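Local coordinates for uncharacterized protein Atu2452 (Agrobacterium tumefaciens, PDB 2R8B), which is of unknown function but has an alpha/beta-hydrolase fold of the dienelactone hydrolase family and is probably a serine hydrolase, at residues 121-126 with 152-157; 172-177 with 208-213. All coordinates share one frame; numbering follows the deposited sequence.

How the contacts relate
Contact 1 comes first along the chain and closes before contact 2 opens. Their centres lie about 14 Å apart. Contact 1 joins helix 117-138 to helix 150-161, which follows strand 143-148 of the central mixed sheet. Contact 2 joins the loop after strand 168-172 to helix 204-217. The two meet where helix 150-161 runs beside this loop: Asn153 OD1 probably accepts a hydrogen bond from Leu175 N at 2.7 Å, and Ala156 packs on Ile176. Helix 150-161 follows a likely nucleophile elbow at Ser149, and a probable triad adds His230 and Asp199. Both contacts therefore belong to the helix and loop packing around a presumed active centre.

Contact 1: 121-126 with 152-157; sequences ERATGK and ANILAN. With SO4 (sulfate ion), chain C.
Thr124, Ile154 and Asn157 carry this buried helix-helix contact of the alpha/beta-hydrolase fold. Helix 117-138 crosses helix 150-161, the helix that follows the likely nucleophile elbow. The axes of the two short segments come within 9.6 Å at a crossing angle of -76°. Thr124 and Ile154 have the nearest CA atoms.

Asn157 has CG anti to its backbone N (chi1 -161°), and its amide reaches across to Thr124. The two side chains cross at about a right angle. Asn157 ND2 donates to Thr124 OG1 over 2.7 Å. The bond is nearly straight, at 168°, and the hydroxyl oxygen lies in the amide plane. Thr124 OG1 is also hydrogen-bonded to Leu120 O, one turn back. This buried hydroxyl thus has a partner on each helix.

Beside this polar pair, Ile154 extends its CD1 methyl to the backbone of the first helix. Ile154 CD1 lies 4.0 Å from Thr124 CA and 3.8 Å from Ala123 O. Its side chain also touches Met127 and Leu68.

Asn153, on another side of its helix, binds a sulfate, probably from the crystallisation liquor, together with Arg105 and Asn150. Asn153 ND2 donates to sulfate O1.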
ATOM      1  N   GLU A 121      -2.175 -13.050   6.727  1.00 50.01           N
ATOM      2  CA  GLU A 121      -3.437 -12.772   7.379  1.00 51.79           C
ATOM      3  C   GLU A 121      -3.184 -12.080   8.727  1.00 51.48           C
ATOM      4  O   GLU A 121      -3.851 -11.081   9.066  1.00 51.37           O
ATOM      5  CB  GLU A 121      -4.262 -14.040   7.501  1.00 51.44           C
ATOM      6  CG  GLU A 121      -5.066 -14.216   8.797  1.00 54.43           C
ATOM      7  CD  GLU A 121      -6.103 -15.350   8.664  1.00 55.55           C
ATOM      8  OE1 GLU A 121      -6.962 -15.167   7.773  1.00 62.51           O
ATOM      9  OE2 GLU A 121      -6.077 -16.395   9.400  1.00 56.19           O
ATOM     10  N   ARG A 122      -2.178 -12.559   9.463  1.00 51.44           N
ATOM     11  CA  ARG A 122      -1.794 -11.897  10.725  1.00 51.26           C
ATOM     12  C   ARG A 122      -1.500 -10.410  10.524  1.00 51.13           C
ATOM     13  O   ARG A 122      -1.972  -9.584  11.314  1.00 51.37           O
ATOM     14  CB  ARG A 122      -0.610 -12.595  11.432  1.00 51.44           C
ATOM     15  CG  ARG A 122      -0.189 -11.920  12.754  1.00 50.31           C
ATOM     16  CD  ARG A 122       1.249 -12.235  13.179  1.00 50.39           C
ATOM     17  NE  ARG A 122       2.275 -11.934  12.158  1.00 50.61           N
ATOM     18  CZ  ARG A 122       2.607 -10.709  11.690  1.00 49.06           C
ATOM     19  NH1 ARG A 122       1.989  -9.610  12.114  1.00 45.72           N
ATOM     20  NH2 ARG A 122       3.572 -10.577  10.777  1.00 45.71           N
ATOM     21  N   ALA A 123      -0.751 -10.099   9.461  1.00 50.69           N
ATOM     22  CA  ALA A 123      -0.191  -8.768   9.215  1.00 51.06           C
ATOM     23  C   ALA A 123      -1.243  -7.829   8.659  1.00 51.75           C
ATOM     24  O   ALA A 123      -1.243  -6.610   8.907  1.00 51.82           O
ATOM     25  CB  ALA A 123       0.966  -8.857   8.254  1.00 50.66           C
ATOM     26  N   THR A 124      -2.150  -8.420   7.894  1.00 52.43           N
ATOM     27  CA  THR A 124      -3.273  -7.689   7.325  1.00 51.90           C
ATOM     28  C   THR A 124      -4.160  -7.218   8.457  1.00 51.76           C
ATOM     29  O   THR A 124      -4.522  -6.045   8.494  1.00 52.82           O
ATOM     30  CB  THR A 124      -4.000  -8.552   6.290  1.00 51.85           C
ATOM     31  OG1 THR A 124      -3.090  -8.787   5.214  1.00 50.23           O
ATOM     32  CG2 THR A 124      -5.241  -7.863   5.756  1.00 51.71           C
ATOM     33  N   GLY A 125      -4.447  -8.112   9.400  1.00 51.42           N
ATOM     34  CA  GLY A 125      -5.184  -7.774  10.601  1.00 50.82           C
ATOM     35  C   GLY A 125      -4.500  -6.747  11.468  1.00 50.96           C
ATOM     36  O   GLY A 125      -5.181  -5.926  12.065  1.00 51.15           O
ATOM     37  N   LYS A 126      -3.165  -6.773  11.533  1.00 51.09           N
ATOM     38  CA  LYS A 126      -2.394  -5.780  12.311  1.00 51.07           C
ATOM     39  C   LYS A 126      -2.453  -4.403  11.650  1.00 51.76           C
ATOM     40  O   LYS A 126      -2.870  -3.442  12.285  1.00 51.69           O
ATOM     41  CB  LYS A 126      -0.948  -6.242  12.495  1.00 51.29           C
ATOM     42  CG  LYS A 126      -0.111  -5.460  13.492  1.00 50.92           C
ATOM     43  CD  LYS A 126       1.173  -6.214  13.885  1.00 50.62           C
ATOM     44  CE  LYS A 126       2.317  -5.234  14.225  1.00 50.22           C
ATOM     45  NZ  LYS A 126       3.430  -5.820  15.045  1.00 46.93           N
ATOM     46  N   ALA A 152       3.193  -2.722  -1.374  1.00 50.07           N
ATOM     47  CA  ALA A 152       1.947  -2.681  -2.136  1.00 49.73           C
ATOM     48  C   ALA A 152       1.181  -3.983  -1.899  1.00 50.49           C
ATOM     49  O   ALA A 152      -0.060  -4.053  -2.045  1.00 50.66           O
ATOM     50  CB  ALA A 152       2.215  -2.503  -3.577  1.00 48.92           C
ATOM     51  N   ASN A 153       1.919  -5.022  -1.516  1.00 50.78           N
ATOM     52  CA  ASN A 153       1.330  -6.349  -1.375  1.00 51.10           C
ATOM     53  C   ASN A 153       0.499  -6.465  -0.114  1.00 51.61           C
ATOM     54  O   ASN A 153      -0.613  -7.017  -0.156  1.00 51.56           O
ATOM     55  CB  ASN A 153       2.403  -7.437  -1.489  1.00 50.88           C
ATOM     56  CG  ASN A 153       3.068  -7.432  -2.868  1.00 51.44           C
ATOM     57  OD1 ASN A 153       2.507  -6.915  -3.834  1.00 54.88           O
ATOM     58  ND2 ASN A 153       4.262  -7.956  -2.956  1.00 51.29           N
ATOM     59  N   ILE A 154       0.999  -5.907   0.992  1.00 51.36           N
ATOM     60  CA  ILE A 154       0.237  -5.910   2.246  1.00 51.24           C
ATOM     61  C   ILE A 154      -0.950  -4.942   2.081  1.00 51.23           C
ATOM     62  O   ILE A 154      -2.076  -5.155   2.582  1.00 50.84           O
ATOM     63  CB  ILE A 154       1.188  -5.670   3.483  1.00 51.16           C
ATOM     64  CG1 ILE A 154       0.627  -6.193   4.818  1.00 52.12           C
ATOM     65  CG2 ILE A 154       1.743  -4.279   3.579  1.00 50.63           C
ATOM     66  CD1 ILE A 154      -0.561  -5.561   5.334  1.00 48.23           C
ATOM     67  N   LEU A 155      -0.727  -3.918   1.278  1.00 50.95           N
ATOM     68  CA  LEU A 155      -1.751  -2.915   1.099  1.00 51.30           C
ATOM     69  C   LEU A 155      -2.841  -3.483   0.201  1.00 51.54           C
ATOM     70  O   LEU A 155      -4.033  -3.334   0.486  1.00 52.28           O
ATOM     71  CB  LEU A 155      -1.126  -1.635   0.551  1.00 50.74           C
ATOM     72  CG  LEU A 155      -2.023  -0.473   0.154  1.00 52.08           C
ATOM     73  CD1 LEU A 155      -2.946  -0.019   1.321  1.00 51.08           C
ATOM     74  CD2 LEU A 155      -1.179   0.705  -0.425  1.00 51.77           C
ATOM     75  N   ALA A 156      -2.441  -4.159  -0.878  1.00 51.54           N
ATOM     76  CA  ALA A 156      -3.398  -4.827  -1.718  1.00 50.32           C
ATOM     77  C   ALA A 156      -4.259  -5.785  -0.900  1.00 50.83           C
ATOM     78  O   ALA A 156      -5.484  -5.729  -0.999  1.00 52.69           O
ATOM     79  CB  ALA A 156      -2.733  -5.511  -2.760  1.00 49.38           C
ATOM     80  N   ASN A 157      -3.673  -6.633  -0.053  1.00 50.55           N
ATOM     81  CA  ASN A 157      -4.490  -7.586   0.751  1.00 49.50           C
ATOM     82  C   ASN A 157      -5.475  -6.837   1.694  1.00 49.77           C
ATOM     83  O   ASN A 157      -6.630  -7.298   1.916  1.00 50.80           O
ATOM     84  CB  ASN A 157      -3.621  -8.587   1.516  1.00 48.93           C
ATOM     85  CG  ASN A 157      -4.405  -9.849   1.961  1.00 50.89           C
ATOM     86  OD1 ASN A 157      -4.984 -10.564   1.137  1.00 55.67           O
ATOM     87  ND2 ASN A 157      -4.396 -10.138   3.259  1.00 49.42           N
TER
HETATM   88  S   SO4 C 250       6.711  -9.784  -1.454  0.70 93.00           S
HETATM   89  O1  SO4 C 250       5.467  -9.141  -1.049  0.70 92.80           O
HETATM   90  O2  SO4 C 250       7.817  -9.054  -0.846  0.70 94.93           O
HETATM   91  O3  SO4 C 250       6.721 -11.135  -0.896  0.70 93.85           O
HETATM   92  O4  SO4 C 250       6.905  -9.792  -2.920  0.70 92.31           O

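Contact 2: 172-177 with 208-213; sequences MHPLIP and KALEES
Residues 173-177 form an irregular, largely extended run that leaves strand 168-172 and passes helix 204-217. The nearest CA atoms are those of Ile176 and Leu210, 6.6 Å apart. No hydrogen bond joins the two segments. His173, at the turn out of the strand, has positive phi and psi (57° and 63°). The run from Pro174 to Ile176 then straightens, and the CB atoms of Pro174 and Ile176 point to the helix while that of Leu175 points away.

Leu210 is the centre of the contact. A chi1 of -176° swings its CG away from the backbone N and, with the second torsion, sets both methyls against the loop. Leu210 CD2 meets the Pro174 ring, 3.6 Å from Pro174 CB and 3.8 Å from Pro174 CG. Leu210 CD2 and Leu210 CD1 each lie 3.8 Å from Ile176 CG1. Leu210 CD1 also approaches Ile176 CB. Pro174 packs on Ile193 of strand 190-196 as well, so the loop is held against the sheet and the helix. One turn after Ala209, Ser213 OG donates to Ala209 O, the carbonyl that also accepts from Ser213 N.

The neighbouring His173 is hydrogen-bonded to Asp199 and Glu236, and its ring meets that of His230. Asp199 and His230 are probable triad members. Between residues 172-177 and 208-213 the contact is apolar, so it rests on the fit of Leu210 against Pro174 and Ile176 rather than on directed bonds.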
HETATM    1  N   MSE A 172       2.597   0.127  -6.078  1.00 51.81           N
HETATM    2  CA  MSE A 172       3.750   0.183  -6.953  1.00 51.57           C
HETATM    3  C   MSE A 172       4.384  -1.182  -7.111  1.00 51.00           C
HETATM    4  O   MSE A 172       4.976  -1.717  -6.187  1.00 51.06           O
HETATM    5  CB  MSE A 172       4.704   1.256  -6.441  1.00 51.87           C
HETATM    6  CG  MSE A 172       3.961   2.560  -6.345  1.00 51.22           C
HETATM    7 SE   MSE A 172       5.106   4.032  -5.959  0.60 53.42          SE
HETATM    8  CE  MSE A 172       5.468   4.718  -7.785  1.00 55.02           C
ATOM      9  N   HIS A 173       4.212  -1.769  -8.292  1.00 50.52           N
ATOM     10  CA  HIS A 173       4.762  -3.054  -8.557  1.00 49.81           C
ATOM     11  C   HIS A 173       4.245  -4.040  -7.510  1.00 50.33           C
ATOM     12  O   HIS A 173       5.024  -4.560  -6.741  1.00 51.05           O
ATOM     13  CB  HIS A 173       6.290  -2.988  -8.548  1.00 48.66           C
ATOM     14  CG  HIS A 173       6.854  -2.095  -9.610  1.00 50.43           C
ATOM     15  ND1 HIS A 173       7.415  -2.573 -10.776  1.00 51.79           N
ATOM     16  CD2 HIS A 173       6.934  -0.747  -9.690  1.00 52.55           C
ATOM     17  CE1 HIS A 173       7.809  -1.565 -11.529  1.00 51.98           C
ATOM     18  NE2 HIS A 173       7.528  -0.444 -10.891  1.00 53.98           N
ATOM     19  N   PRO A 174       2.922  -4.277  -7.465  1.00 50.37           N
ATOM     20  CA  PRO A 174       2.382  -5.352  -6.646  1.00 51.35           C
ATOM     21  C   PRO A 174       2.642  -6.713  -7.258  1.00 52.84           C
ATOM     22  O   PRO A 174       2.954  -6.811  -8.461  1.00 55.08           O
ATOM     23  CB  PRO A 174       0.881  -5.106  -6.717  1.00 50.86           C
ATOM     24  CG  PRO A 174       0.708  -4.528  -8.074  1.00 49.66           C
ATOM     25  CD  PRO A 174       1.843  -3.568  -8.172  1.00 49.90           C
ATOM     26  N   LEU A 175       2.477  -7.754  -6.442  1.00 53.76           N
ATOM     27  CA  LEU A 175       2.579  -9.162  -6.857  1.00 54.61           C
ATOM     28  C   LEU A 175       1.523  -9.850  -6.017  1.00 54.87           C
ATOM     29  O   LEU A 175       1.698  -9.972  -4.816  1.00 55.93           O
ATOM     30  CB  LEU A 175       3.934  -9.723  -6.435  1.00 53.71           C
ATOM     31  CG  LEU A 175       4.471 -11.044  -6.979  1.00 54.64           C
ATOM     32  CD1 LEU A 175       5.288 -11.784  -5.898  1.00 54.99           C
ATOM     33  CD2 LEU A 175       3.427 -11.935  -7.568  1.00 50.12           C
ATOM     34  N   ILE A 176       0.402 -10.243  -6.597  1.00 54.62           N
ATOM     35  CA  ILE A 176      -0.554 -11.052  -5.829  1.00 54.15           C
ATOM     36  C   ILE A 176      -0.757 -12.335  -6.597  1.00 54.11           C
ATOM     37  O   ILE A 176      -1.207 -12.284  -7.742  1.00 53.98           O
ATOM     38  CB  ILE A 176      -1.892 -10.318  -5.619  1.00 54.03           C
ATOM     39  CG1 ILE A 176      -1.693  -9.079  -4.737  1.00 53.52           C
ATOM     40  CG2 ILE A 176      -2.897 -11.201  -4.997  1.00 53.04           C
ATOM     41  CD1 ILE A 176      -1.760  -9.335  -3.273  1.00 51.45           C
ATOM     42  N   PRO A 177      -0.385 -13.479  -5.980  1.00 54.14           N
ATOM     43  CA  PRO A 177      -0.324 -14.865  -6.569  1.00 53.75           C
ATOM     44  C   PRO A 177      -1.613 -15.667  -6.557  1.00 53.91           C
ATOM     45  O   PRO A 177      -1.764 -16.661  -7.311  1.00 53.64           O
ATOM     46  CB  PRO A 177       0.692 -15.589  -5.676  1.00 52.94           C
ATOM     47  CG  PRO A 177       0.581 -14.851  -4.310  1.00 53.59           C
ATOM     48  CD  PRO A 177       0.084 -13.435  -4.576  1.00 53.34           C
ATOM     49  N   LYS A 208      -2.139  -7.798 -14.277  1.00 50.75           N
ATOM     50  CA  LYS A 208      -3.275  -7.578 -15.156  1.00 51.56           C
ATOM     51  C   LYS A 208      -4.459  -8.152 -14.383  1.00 51.43           C
ATOM     52  O   LYS A 208      -5.553  -7.601 -14.384  1.00 51.30           O
ATOM     53  CB  LYS A 208      -3.016  -8.355 -16.452  1.00 52.35           C
ATOM     54  CG  LYS A 208      -3.463  -7.771 -17.802  1.00 55.18           C
ATOM     55  CD  LYS A 208      -2.428  -6.883 -18.569  1.00 58.43           C
ATOM     56  CE  LYS A 208      -1.687  -7.573 -19.773  1.00 61.73           C
ATOM     57  NZ  LYS A 208      -2.470  -8.490 -20.760  1.00 64.49           N
ATOM     58  N   ALA A 209      -4.216  -9.244 -13.670  1.00 51.50           N
ATOM     59  CA  ALA A 209      -5.291  -9.967 -12.966  1.00 51.66           C
ATOM     60  C   ALA A 209      -5.661  -9.336 -11.638  1.00 51.57           C
ATOM     61  O   ALA A 209      -6.818  -9.244 -11.294  1.00 51.96           O
ATOM     62  CB  ALA A 209      -4.928 -11.411 -12.769  1.00 50.64           C
ATOM     63  N   LEU A 210      -4.682  -8.913 -10.874  1.00 52.19           N
ATOM     64  CA  LEU A 210      -4.986  -8.126  -9.684  1.00 53.63           C
ATOM     65  C   LEU A 210      -5.874  -6.905 -10.054  1.00 55.01           C
ATOM     66  O   LEU A 210      -6.885  -6.617  -9.402  1.00 55.37           O
ATOM     67  CB  LEU A 210      -3.686  -7.669  -9.061  1.00 52.34           C
ATOM     68  CG  LEU A 210      -3.860  -6.908  -7.750  1.00 54.93           C
ATOM     69  CD1 LEU A 210      -4.681  -7.725  -6.706  1.00 50.68           C
ATOM     70  CD2 LEU A 210      -2.479  -6.354  -7.200  1.00 53.19           C
ATOM     71  N   GLU A 211      -5.466  -6.195 -11.106  1.00 56.19           N
ATOM     72  CA  GLU A 211      -6.241  -5.132 -11.727  1.00 57.05           C
ATOM     73  C   GLU A 211      -7.717  -5.402 -11.876  1.00 56.63           C
ATOM     74  O   GLU A 211      -8.551  -4.598 -11.442  1.00 56.12           O
ATOM     75  CB  GLU A 211      -5.709  -4.861 -13.128  1.00 57.81           C
ATOM     76  CG  GLU A 211      -5.794  -3.378 -13.474  1.00 61.11           C
ATOM     77  CD  GLU A 211      -6.105  -3.110 -14.921  1.00 63.92           C
ATOM     78  OE1 GLU A 211      -5.471  -3.735 -15.804  1.00 64.68           O
ATOM     79  OE2 GLU A 211      -6.972  -2.242 -15.153  1.00 66.18           O
ATOM     80  N   GLU A 212      -8.030  -6.517 -12.524  1.00 56.61           N
ATOM     81  CA  GLU A 212      -9.406  -6.901 -12.707  1.00 57.29           C
ATOM     82  C   GLU A 212     -10.075  -7.266 -11.428  1.00 56.28           C
ATOM     83  O   GLU A 212     -11.248  -7.002 -11.276  1.00 56.48           O
ATOM     84  CB  GLU A 212      -9.555  -8.037 -13.694  1.00 57.73           C
ATOM     85  CG  GLU A 212      -9.784  -7.534 -15.119  1.00 64.77           C
ATOM     86  CD  GLU A 212      -8.546  -7.745 -16.014  1.00 72.71           C
ATOM     87  OE1 GLU A 212      -7.751  -6.765 -16.204  1.00 75.67           O
ATOM     88  OE2 GLU A 212      -8.364  -8.907 -16.503  1.00 73.94           O
ATOM     89  N   SER A 213      -9.340  -7.853 -10.500  1.00 56.08           N
ATOM     90  CA  SER A 213      -9.915  -8.209  -9.214  1.00 56.89           C
ATOM     91  C   SER A 213     -10.385  -6.977  -8.447  1.00 56.98           C
ATOM     92  O   SER A 213     -11.533  -6.890  -8.011  1.00 57.96           O
ATOM     93  CB  SER A 213      -8.890  -8.955  -8.374  1.00 57.17           C
ATOM     94  OG  SER A 213      -8.445 -10.128  -9.042  1.00 60.15           O
TER